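Local coordinates for calcium-regulated actin-bundling protein (Dictyostelium discoideum, PDB 4X3N) that binds and bundles actin filaments under calcium control and may contribute to the structure and reorganization of filopodia and pseudopodia during cell movement, at residues F96-L100 with R135-R140; E192-I197 with Q236-L241; A199-K204 with I228-K234. One frame throughout, in Å; residues are numbered along the deposited sequence.

In the fold
Contact 1 belongs to the calcium-binding part of the chain, whereas contacts 2 and 3 lie about 37 and 41 Å from it, centre to centre, on the opposite side of the chain's centre. Contact 1 is buried and mixes an aromatic-aliphatic packing with a salt bridge, close to two neighbouring subunits. Contacts 2 and 3 both join helices 181-211 and 232-255, with contact 3 nested inside the loop that contact 2 closes; they meet where Leu-237 packs on Tyr-200. Contact 2 is partly buried, aliphatic on one side and polar at its margin, while contact 3 is a surface contact built round a tyrosine-aspartate hydrogen bond.

Contact 1: residues F96-L100 with R135-R140; sequences FDIAL and RKQELR
The ring of Phe-96 lies under Leu-139, whose CB sits almost squarely over the centre of one ring face, 4.0 Å from the centroid, a CH-pi contact. The two side chains run antiparallel past one another, and Leu-139 CD1 reaches Phe-96 CD1, 3.8 Å away, beside CG. The same methyl lies 3.8 Å from Ala-99 CB, one turn further along the helix, so a single leucine branch fills the angle between the phenylalanine and the alanine. Near the ring plane, the guanidinium of Arg-140 approaches the edge with NH2, although its stronger partner is Asp-97 of the second subunit.

Beside this apolar patch, Lys-136 stretches across to Asp-97. With its CG beside the backbone N (chi1 -77°) and the chain extended beyond, Lys-136 carries its CE past Phe-96 CB and delivers NZ to Asp-97 OD1 at 2.6 Å, a hydrogen-bonded salt bridge. The ammonium meets that oxygen from above the carboxylate, 41° out of its plane. At the other end, Leu-100 CG rests against the aliphatic part of Arg-135, 4.2 Å from its CG, while the Arg-135 guanidinium turns away to the carbonyl of Gln-128.

Helices 96-111 and 132-143 cross steeply, at 118° between the short segments. Helix 132-143 runs into the calcium loop of a helix-loop-helix EF-hand, and Phe-96 touches Asp-144, a calcium ligand. Helix 96-111 follows strand 93-95, which pairs antiparallel with strand 150-152 of that loop, consistent with two paired EF-hand-like units. Asp-97 OD1 also pairs with Arg-140 of the third subunit, and Lys-136 NZ with a bound citrate; the carboxylate, shared by two cations, is therefore likely to be held in its ionised form.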
loop_
_atom_site.group_PDB
_atom_site.type_symbol
_atom_site.label_atom_id
_atom_site.label_comp_id
_atom_site.label_asym_id
_atom_site.label_seq_id
_atom_site.Cartn_x
_atom_site.Cartn_y
_atom_site.Cartn_z
ATOM N N PHE A 96 5.475 -8.650 0.202
ATOM C CA PHE A 96 6.497 -9.607 -0.199
ATOM C C PHE A 96 7.956 -9.050 -0.157
ATOM O O PHE A 96 8.947 -9.804 0.111
ATOM C CB PHE A 96 6.185 -10.172 -1.600
ATOM C CG PHE A 96 5.075 -11.192 -1.661
ATOM C CD1 PHE A 96 4.338 -11.564 -0.571
ATOM C CD2 PHE A 96 4.745 -11.727 -2.893
ATOM C CE1 PHE A 96 3.312 -12.465 -0.696
ATOM C CE2 PHE A 96 3.728 -12.643 -3.020
ATOM C CZ PHE A 96 3.010 -13.026 -1.918
ATOM N N ASP A 97 8.127 -7.753 -0.367
ATOM C CA ASP A 97 9.469 -7.224 -0.296
ATOM C C ASP A 97 9.929 -7.206 1.168
ATOM O O ASP A 97 11.074 -7.587 1.466
ATOM C CB ASP A 97 9.576 -5.843 -0.929
ATOM C CG ASP A 97 9.520 -5.894 -2.442
ATOM O OD1 ASP A 97 10.040 -6.840 -3.061
ATOM O OD2 ASP A 97 8.944 -4.982 -3.001
ATOM N N ILE A 98 9.057 -6.738 2.068
ATOM C CA ILE A 98 9.402 -6.748 3.454
ATOM C C ILE A 98 9.570 -8.204 4.024
ATOM O O ILE A 98 10.469 -8.447 4.821
ATOM C CB ILE A 98 8.392 -5.954 4.277
ATOM C CG1 ILE A 98 8.247 -4.518 3.772
ATOM C CG2 ILE A 98 8.834 -5.929 5.711
ATOM C CD1 ILE A 98 9.545 -3.705 3.693
ATOM N N ALA A 99 8.709 -9.145 3.617
ATOM C CA ALA A 99 8.866 -10.560 3.937
ATOM C C ALA A 99 10.204 -11.101 3.555
ATOM O O ALA A 99 10.863 -11.848 4.320
ATOM C CB ALA A 99 7.769 -11.408 3.295
ATOM N N LEU A 100 10.630 -10.758 2.362
ATOM C CA LEU A 100 11.961 -11.082 1.927
ATOM C C LEU A 100 13.057 -10.625 2.893
ATOM O O LEU A 100 13.963 -11.371 3.221
ATOM C CB LEU A 100 12.151 -10.492 0.538
ATOM C CG LEU A 100 13.254 -11.091 -0.272
ATOM C CD1 LEU A 100 13.035 -10.879 -1.761
ATOM C CD2 LEU A 100 14.561 -10.463 0.178
ATOM N N ARG A 135 12.651 -17.151 -3.286
ATOM C CA ARG A 135 11.901 -16.703 -2.128
ATOM C C ARG A 135 10.499 -16.245 -2.555
ATOM O O ARG A 135 9.544 -16.727 -2.035
ATOM C CB ARG A 135 12.602 -15.539 -1.441
ATOM C CG ARG A 135 11.999 -15.109 -0.127
ATOM C CD ARG A 135 12.957 -15.464 0.963
ATOM N NE ARG A 135 12.653 -16.747 1.509
ATOM C CZ ARG A 135 13.475 -17.477 2.260
ATOM N NH1 ARG A 135 14.709 -17.079 2.575
ATOM N NH2 ARG A 135 13.021 -18.632 2.711
ATOM N N LYS A 136 10.381 -15.310 -3.484
ATOM C CA LYS A 136 9.050 -14.748 -3.808
ATOM C C LYS A 136 8.147 -15.773 -4.405
ATOM O O LYS A 136 6.972 -15.817 -4.143
ATOM C CB LYS A 136 9.153 -13.526 -4.736
ATOM C CG LYS A 136 9.586 -12.301 -3.980
ATOM C CD LYS A 136 9.148 -11.080 -4.708
ATOM C CE LYS A 136 9.428 -9.867 -3.864
ATOM N NZ LYS A 136 9.029 -8.698 -4.647
ATOM N N GLN A 137 8.733 -16.665 -5.164
ATOM C CA GLN A 137 8.023 -17.818 -5.703
ATOM C C GLN A 137 7.521 -18.769 -4.600
ATOM O O GLN A 137 6.399 -19.303 -4.688
ATOM C CB GLN A 137 8.974 -18.574 -6.615
ATOM C CG GLN A 137 8.362 -19.735 -7.405
ATOM C CD GLN A 137 9.456 -20.510 -8.187
ATOM O OE1 GLN A 137 10.539 -19.984 -8.513
ATOM N NE2 GLN A 137 9.169 -21.765 -8.479
ATOM N N GLU A 138 8.296 -18.938 -3.537
ATOM C CA GLU A 138 7.772 -19.754 -2.423
ATOM C C GLU A 138 6.647 -19.000 -1.680
ATOM O O GLU A 138 5.724 -19.590 -1.235
ATOM C CB GLU A 138 8.862 -20.092 -1.442
ATOM C CG GLU A 138 8.438 -21.055 -0.340
ATOM C CD GLU A 138 9.651 -21.680 0.324
ATOM O OE1 GLU A 138 9.978 -22.819 -0.063
ATOM O OE2 GLU A 138 10.290 -21.020 1.175
ATOM N N LEU A 139 6.777 -17.702 -1.528
ATOM C CA LEU A 139 5.720 -16.934 -0.820
ATOM C C LEU A 139 4.398 -17.116 -1.531
ATOM O O LEU A 139 3.382 -17.388 -0.937
ATOM C CB LEU A 139 6.077 -15.423 -0.772
ATOM C CG LEU A 139 7.355 -15.047 -0.019
ATOM C CD1 LEU A 139 7.450 -13.546 0.133
ATOM C CD2 LEU A 139 7.447 -15.699 1.343
ATOM N N ARG A 140 4.456 -16.931 -2.839
ATOM C CA ARG A 140 3.359 -16.994 -3.762
ATOM C C ARG A 140 2.765 -18.389 -3.934
ATOM O O ARG A 140 1.559 -18.531 -3.981
ATOM C CB ARG A 140 3.925 -16.532 -5.119
ATOM C CG ARG A 140 2.966 -16.249 -6.192
ATOM C CD ARG A 140 3.759 -15.686 -7.354
ATOM N NE ARG A 140 4.111 -14.287 -7.098
ATOM C CZ ARG A 140 5.325 -13.777 -7.258
ATOM N NH1 ARG A 140 6.337 -14.542 -7.702
ATOM N NH2 ARG A 140 5.496 -12.473 -7.023
#

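Contact 2: residues E192-I197 with Q236-L241; sequences EVNKRI and QLNFAL
Gln-236, first along the second segment, lays its side chain beside the guanidinium of Arg-196. Its OE1 sits over one face, 3.1 Å from Arg-196 NH1, but the angle is too poor for a hydrogen bond; the amide and guanidinium planes are 27° apart. One residue on, Leu-237 presses its CD1 against Ile-197 CG1 at 3.7 Å and also meets Arg-196 CB and Val-193 CG1. A turn later Ala-240 CB touches Arg-196 CG at 3.8 Å, while the carbonyl O of Ala-240 lies 3.6 Å from Val-193 CG2. Leu-241 closes the row with CD2 against Val-193 CG1, the two side chains lying nearly perpendicular.

These residues pack two nearly antiparallel helices, 181-211 and 232-255, whose short segments pass 8.9 Å apart; helix 273-290 adds Lys-286 and Tyr-290 to the apolar side. Arg-196, turned back about its CB-CG bond (chi2 -54°), folds along its own helix, so that NE meets Glu-192 OE2 at 2.5 Å, in the guanidinium plane and nearly straight at 171°. With an alanine here, Glu-192 would probably lose its closest cationic partner and a gap would open beside Ala-240 and Gln-236. The chemistry thus divides: aliphatic carbons join the helices, while the arginine's charge is probably balanced largely within its own helix, where Glu-192 also has a long salt bridge to Lys-195.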
loop_
_atom_site.group_PDB
_atom_site.type_symbol
_atom_site.label_atom_id
_atom_site.label_comp_id
_atom_site.label_asym_id
_atom_site.label_seq_id
_atom_site.Cartn_x
_atom_site.Cartn_y
_atom_site.Cartn_z
ATOM N N GLU A 192 -0.754 -3.770 29.318
ATOM C CA GLU A 192 -0.641 -2.588 30.150
ATOM C C GLU A 192 0.837 -2.390 30.657
ATOM O O GLU A 192 1.283 -1.285 30.808
ATOM C CB GLU A 192 -1.664 -2.703 31.276
ATOM C CG GLU A 192 -1.512 -1.696 32.396
ATOM C CD GLU A 192 -1.758 -0.277 31.968
ATOM O OE1 GLU A 192 -2.487 -0.106 30.999
ATOM O OE2 GLU A 192 -1.195 0.643 32.602
ATOM N N VAL A 193 1.606 -3.442 30.902
ATOM C CA VAL A 193 3.011 -3.242 31.147
ATOM C C VAL A 193 3.677 -2.565 29.949
ATOM O O VAL A 193 4.504 -1.674 30.131
ATOM C CB VAL A 193 3.750 -4.540 31.473
ATOM C CG1 VAL A 193 5.237 -4.303 31.607
ATOM C CG2 VAL A 193 3.200 -5.220 32.714
ATOM N N ASN A 194 3.371 -2.998 28.712
ATOM C CA ASN A 194 3.935 -2.322 27.565
ATOM C C ASN A 194 3.580 -0.842 27.581
ATOM O O ASN A 194 4.438 0.031 27.346
ATOM C CB ASN A 194 3.474 -2.934 26.273
ATOM C CG ASN A 194 4.096 -4.309 26.082
ATOM O OD1 ASN A 194 5.190 -4.551 26.547
ATOM N ND2 ASN A 194 3.382 -5.199 25.445
ATOM N N LYS A 195 2.332 -0.547 27.883
ATOM C CA LYS A 195 1.967 0.846 27.883
ATOM C C LYS A 195 2.798 1.602 28.934
ATOM O O LYS A 195 3.209 2.685 28.692
ATOM C CB LYS A 195 0.471 0.926 28.104
ATOM C CG LYS A 195 -0.108 2.312 28.033
ATOM C CD LYS A 195 -1.662 2.324 28.018
ATOM C CE LYS A 195 -2.342 2.478 29.398
ATOM N NZ LYS A 195 -1.813 3.477 30.390
ATOM N N ARG A 196 3.006 1.059 30.119
ATOM C CA ARG A 196 3.797 1.764 31.142
ATOM C C ARG A 196 5.293 1.859 30.778
ATOM O O ARG A 196 5.943 2.825 31.087
ATOM C CB ARG A 196 3.631 1.075 32.459
ATOM C CG ARG A 196 2.214 1.087 33.045
ATOM C CD ARG A 196 1.683 2.536 33.122
ATOM N NE ARG A 196 0.260 2.511 33.407
ATOM C CZ ARG A 196 -0.434 3.407 34.139
ATOM N NH1 ARG A 196 0.134 4.489 34.674
ATOM N NH2 ARG A 196 -1.740 3.211 34.322
ATOM N N ILE A 197 5.804 0.855 30.076
ATOM C CA ILE A 197 7.156 0.873 29.575
ATOM C C ILE A 197 7.320 1.992 28.586
ATOM O O ILE A 197 8.301 2.761 28.657
ATOM C CB ILE A 197 7.499 -0.455 28.867
ATOM C CG1 ILE A 197 7.765 -1.558 29.885
ATOM C CG2 ILE A 197 8.700 -0.220 27.971
ATOM C CD1 ILE A 197 7.784 -2.974 29.304
ATOM N N GLN A 236 4.595 3.439 38.404
ATOM C CA GLN A 236 3.415 2.891 37.753
ATOM C C GLN A 236 3.822 1.600 37.013
ATOM O O GLN A 236 3.086 0.611 36.998
ATOM C CB GLN A 236 2.869 3.910 36.776
ATOM C CG GLN A 236 2.180 5.138 37.399
ATOM C CD GLN A 236 0.914 4.757 38.138
ATOM O OE1 GLN A 236 0.126 3.875 37.699
ATOM N NE2 GLN A 236 0.674 5.438 39.266
ATOM N N LEU A 237 4.997 1.615 36.406
ATOM C CA LEU A 237 5.509 0.398 35.717
ATOM C C LEU A 237 5.692 -0.728 36.706
ATOM O O LEU A 237 5.176 -1.844 36.516
ATOM C CB LEU A 237 6.802 0.752 35.000
ATOM C CG LEU A 237 7.581 -0.339 34.278
ATOM C CD1 LEU A 237 6.703 -1.143 33.390
ATOM C CD2 LEU A 237 8.681 0.300 33.459
ATOM N N ASN A 238 6.384 -0.449 37.803
ATOM C CA ASN A 238 6.568 -1.460 38.856
ATOM C C ASN A 238 5.280 -2.080 39.329
ATOM O O ASN A 238 5.191 -3.291 39.532
ATOM C CB ASN A 238 7.290 -0.874 40.055
ATOM C CG ASN A 238 8.740 -0.446 39.758
ATOM O OD1 ASN A 238 9.408 -0.930 38.837
ATOM N ND2 ASN A 238 9.243 0.455 40.594
ATOM N N PHE A 239 4.237 -1.268 39.481
ATOM C CA PHE A 239 2.960 -1.797 39.932
ATOM C C PHE A 239 2.291 -2.581 38.788
ATOM O O PHE A 239 1.656 -3.605 39.027
ATOM C CB PHE A 239 2.026 -0.692 40.495
ATOM C CG PHE A 239 2.251 -0.364 41.985
ATOM C CD1 PHE A 239 1.495 -1.002 42.979
ATOM C CD2 PHE A 239 3.212 0.570 42.395
ATOM C CE1 PHE A 239 1.681 -0.701 44.327
ATOM C CE2 PHE A 239 3.403 0.869 43.760
ATOM C CZ PHE A 239 2.646 0.226 44.727
ATOM N N ALA A 240 2.407 -2.091 37.555
ATOM C CA ALA A 240 1.809 -2.797 36.415
ATOM C C ALA A 240 2.422 -4.191 36.310
ATOM O O ALA A 240 1.725 -5.151 36.006
ATOM C CB ALA A 240 2.066 -2.026 35.153
ATOM N N LEU A 241 3.720 -4.302 36.603
ATOM C CA LEU A 241 4.414 -5.624 36.576
ATOM C C LEU A 241 3.837 -6.606 37.619
ATOM O O LEU A 241 3.776 -7.817 37.388
ATOM C CB LEU A 241 5.916 -5.472 36.856
ATOM C CG LEU A 241 6.805 -4.951 35.740
ATOM C CD1 LEU A 241 8.207 -4.587 36.251
ATOM C CD2 LEU A 241 6.870 -5.992 34.616
#

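Contact 3: residues A199-K204 with I228-K234; sequences AYEEEK and IDSGPLK
Tyr-200 and Asp-229 meet through a short hydrogen bond, OH to OD1 at 2.5 Å, with the phenol as donor and the syn lone pair of the carboxylate oxygen as acceptor. The aspartate comes in at the ring's edge, its carboxylate turned 31° from the ring plane. Over one face lies the aliphatic chain of Lys-234: its CB approaches Tyr-200 CE1 to 3.9 Å, and CD stands above the plane toward the rim. Its NZ goes on to Asn-238 and the carbonyl of Tyr-290, and is at most weakly attracted to the ring. Ile-228 CG1 packs obliquely against Tyr-200 CE1 at 4.0 Å.

Round this pair, Ile-228 reaches toward the helix with CD1, 3.7 Å from Lys-204 CG. Leu-233 sets CD1 against Glu-203 CB at 3.5 Å, and the Glu-203 carboxylate pairs with Arg-206. Lys-204 NZ gives Tyr-200 OH a weak hydrogen bond at 3.0 Å. A chi1 of 167°, placing CG opposite the backbone N, swings the Tyr-200 ring toward the turn that carries Asp-229.

That turn, whose Gly-231 is the N-cap residue of helix 232-255, links helix 220-227 to helix 232-255. The contact packs the start of helix 232-255 against the C-terminal half of helix 181-211, with Tyr-290 of helix 273-290 alongside.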
loop_
_atom_site.group_PDB
_atom_site.type_symbol
_atom_site.label_atom_id
_atom_site.label_comp_id
_atom_site.label_asym_id
_atom_site.label_seq_id
_atom_site.Cartn_x
_atom_site.Cartn_y
_atom_site.Cartn_z
ATOM N N ALA A 199 5.461 4.798 28.319
ATOM C CA ALA A 199 5.376 6.026 29.100
ATOM C C ALA A 199 6.730 6.314 29.793
ATOM O O ALA A 199 7.254 7.421 29.689
ATOM C CB ALA A 199 4.282 5.892 30.155
ATOM N N TYR A 200 7.296 5.323 30.472
ATOM C CA TYR A 200 8.610 5.463 31.144
ATOM C C TYR A 200 9.789 5.758 30.212
ATOM O O TYR A 200 10.572 6.689 30.436
ATOM C CB TYR A 200 8.897 4.228 31.983
ATOM C CG TYR A 200 10.331 4.084 32.497
ATOM C CD1 TYR A 200 10.781 4.785 33.626
ATOM C CD2 TYR A 200 11.191 3.171 31.924
ATOM C CE1 TYR A 200 12.058 4.608 34.116
ATOM C CE2 TYR A 200 12.474 2.971 32.412
ATOM C CZ TYR A 200 12.903 3.691 33.497
ATOM O OH TYR A 200 14.191 3.494 33.928
ATOM N N GLU A 201 9.897 5.007 29.133
ATOM C CA GLU A 201 10.982 5.254 28.182
ATOM C C GLU A 201 10.767 6.534 27.423
ATOM O O GLU A 201 11.729 7.189 27.048
ATOM C CB GLU A 201 11.154 4.109 27.205
ATOM C CG GLU A 201 11.493 2.826 27.887
ATOM C CD GLU A 201 12.970 2.647 28.268
ATOM O OE1 GLU A 201 13.780 3.569 28.220
ATOM O OE2 GLU A 201 13.276 1.521 28.672
ATOM N N GLU A 202 9.517 6.978 27.226
ATOM C CA GLU A 202 9.373 8.276 26.487
ATOM C C GLU A 202 9.811 9.435 27.339
ATOM O O GLU A 202 10.463 10.389 26.873
ATOM C CB GLU A 202 7.942 8.471 25.950
ATOM C CG GLU A 202 7.769 7.769 24.594
ATOM C CD GLU A 202 6.330 7.684 24.124
ATOM O OE1 GLU A 202 5.445 8.063 24.931
ATOM O OE2 GLU A 202 6.105 7.230 22.966
ATOM N N GLU A 203 9.447 9.379 28.586
ATOM C CA GLU A 203 9.892 10.406 29.490
ATOM C C GLU A 203 11.426 10.415 29.698
ATOM O O GLU A 203 12.004 11.435 29.881
ATOM C CB GLU A 203 9.266 10.146 30.825
ATOM C CG GLU A 203 9.800 10.990 31.967
ATOM C CD GLU A 203 9.396 12.435 31.841
ATOM O OE1 GLU A 203 8.841 12.845 30.796
ATOM O OE2 GLU A 203 9.681 13.197 32.786
ATOM N N LYS A 204 12.036 9.255 29.827
ATOM C CA LYS A 204 13.471 9.159 29.878
ATOM C C LYS A 204 14.070 9.875 28.685
ATOM O O LYS A 204 14.959 10.700 28.848
ATOM C CB LYS A 204 13.852 7.702 29.826
ATOM C CG LYS A 204 14.959 7.361 30.752
ATOM C CD LYS A 204 15.484 5.956 30.506
ATOM C CE LYS A 204 15.510 5.256 31.824
ATOM N NZ LYS A 204 16.032 3.888 31.603
ATOM N N ILE A 228 15.042 9.241 37.886
ATOM C CA ILE A 228 13.841 8.770 37.197
ATOM C C ILE A 228 13.229 7.523 37.767
ATOM O O ILE A 228 12.006 7.385 37.768
ATOM C CB ILE A 228 14.080 8.548 35.687
ATOM C CG1 ILE A 228 12.750 8.414 34.978
ATOM C CG2 ILE A 228 14.951 7.317 35.441
ATOM C CD1 ILE A 228 12.840 8.618 33.504
ATOM N N ASP A 229 14.036 6.611 38.265
ATOM C CA ASP A 229 13.476 5.368 38.757
ATOM C C ASP A 229 12.877 5.416 40.156
ATOM O O ASP A 229 12.464 4.408 40.677
ATOM C CB ASP A 229 14.511 4.286 38.675
ATOM C CG ASP A 229 14.871 3.983 37.269
ATOM O OD1 ASP A 229 14.023 4.169 36.360
ATOM O OD2 ASP A 229 16.011 3.554 37.058
ATOM N N SER A 230 12.817 6.592 40.755
ATOM C CA SER A 230 12.044 6.742 41.959
ATOM C C SER A 230 10.914 7.717 41.615
ATOM O O SER A 230 10.232 8.235 42.481
ATOM C CB SER A 230 12.973 7.246 43.094
ATOM O OG SER A 230 13.702 8.404 42.685
ATOM N N GLY A 231 10.699 7.948 40.325
ATOM C CA GLY A 231 9.621 8.831 39.863
ATOM C C GLY A 231 8.303 8.109 39.657
ATOM O O GLY A 231 8.193 6.923 39.860
ATOM N N PRO A 232 7.274 8.853 39.293
ATOM C CA PRO A 232 5.962 8.277 39.162
ATOM C C PRO A 232 5.862 7.229 38.095
ATOM O O PRO A 232 5.243 6.208 38.302
ATOM C CB PRO A 232 5.075 9.469 38.774
ATOM C CG PRO A 232 5.959 10.628 38.588
ATOM C CD PRO A 232 7.239 10.325 39.303
ATOM N N LEU A 233 6.392 7.526 36.926
ATOM C CA LEU A 233 6.204 6.631 35.765
ATOM C C LEU A 233 6.886 5.279 36.032
ATOM O O LEU A 233 6.376 4.231 35.648
ATOM C CB LEU A 233 6.740 7.278 34.501
ATOM C CG LEU A 233 6.040 8.606 34.154
ATOM C CD1 LEU A 233 6.721 9.372 33.038
ATOM C CD2 LEU A 233 4.603 8.317 33.795
ATOM N N LYS A 234 7.995 5.305 36.747
ATOM C CA LYS A 234 8.663 4.065 37.058
ATOM C C LYS A 234 7.838 3.359 38.106
ATOM O O LYS A 234 7.602 2.166 38.040
ATOM C CB LYS A 234 10.092 4.280 37.524
ATOM C CG LYS A 234 10.798 2.965 37.902
ATOM C CD LYS A 234 10.568 1.942 36.791
ATOM C CE LYS A 234 11.764 1.073 36.454
ATOM N NZ LYS A 234 11.886 0.083 37.529
#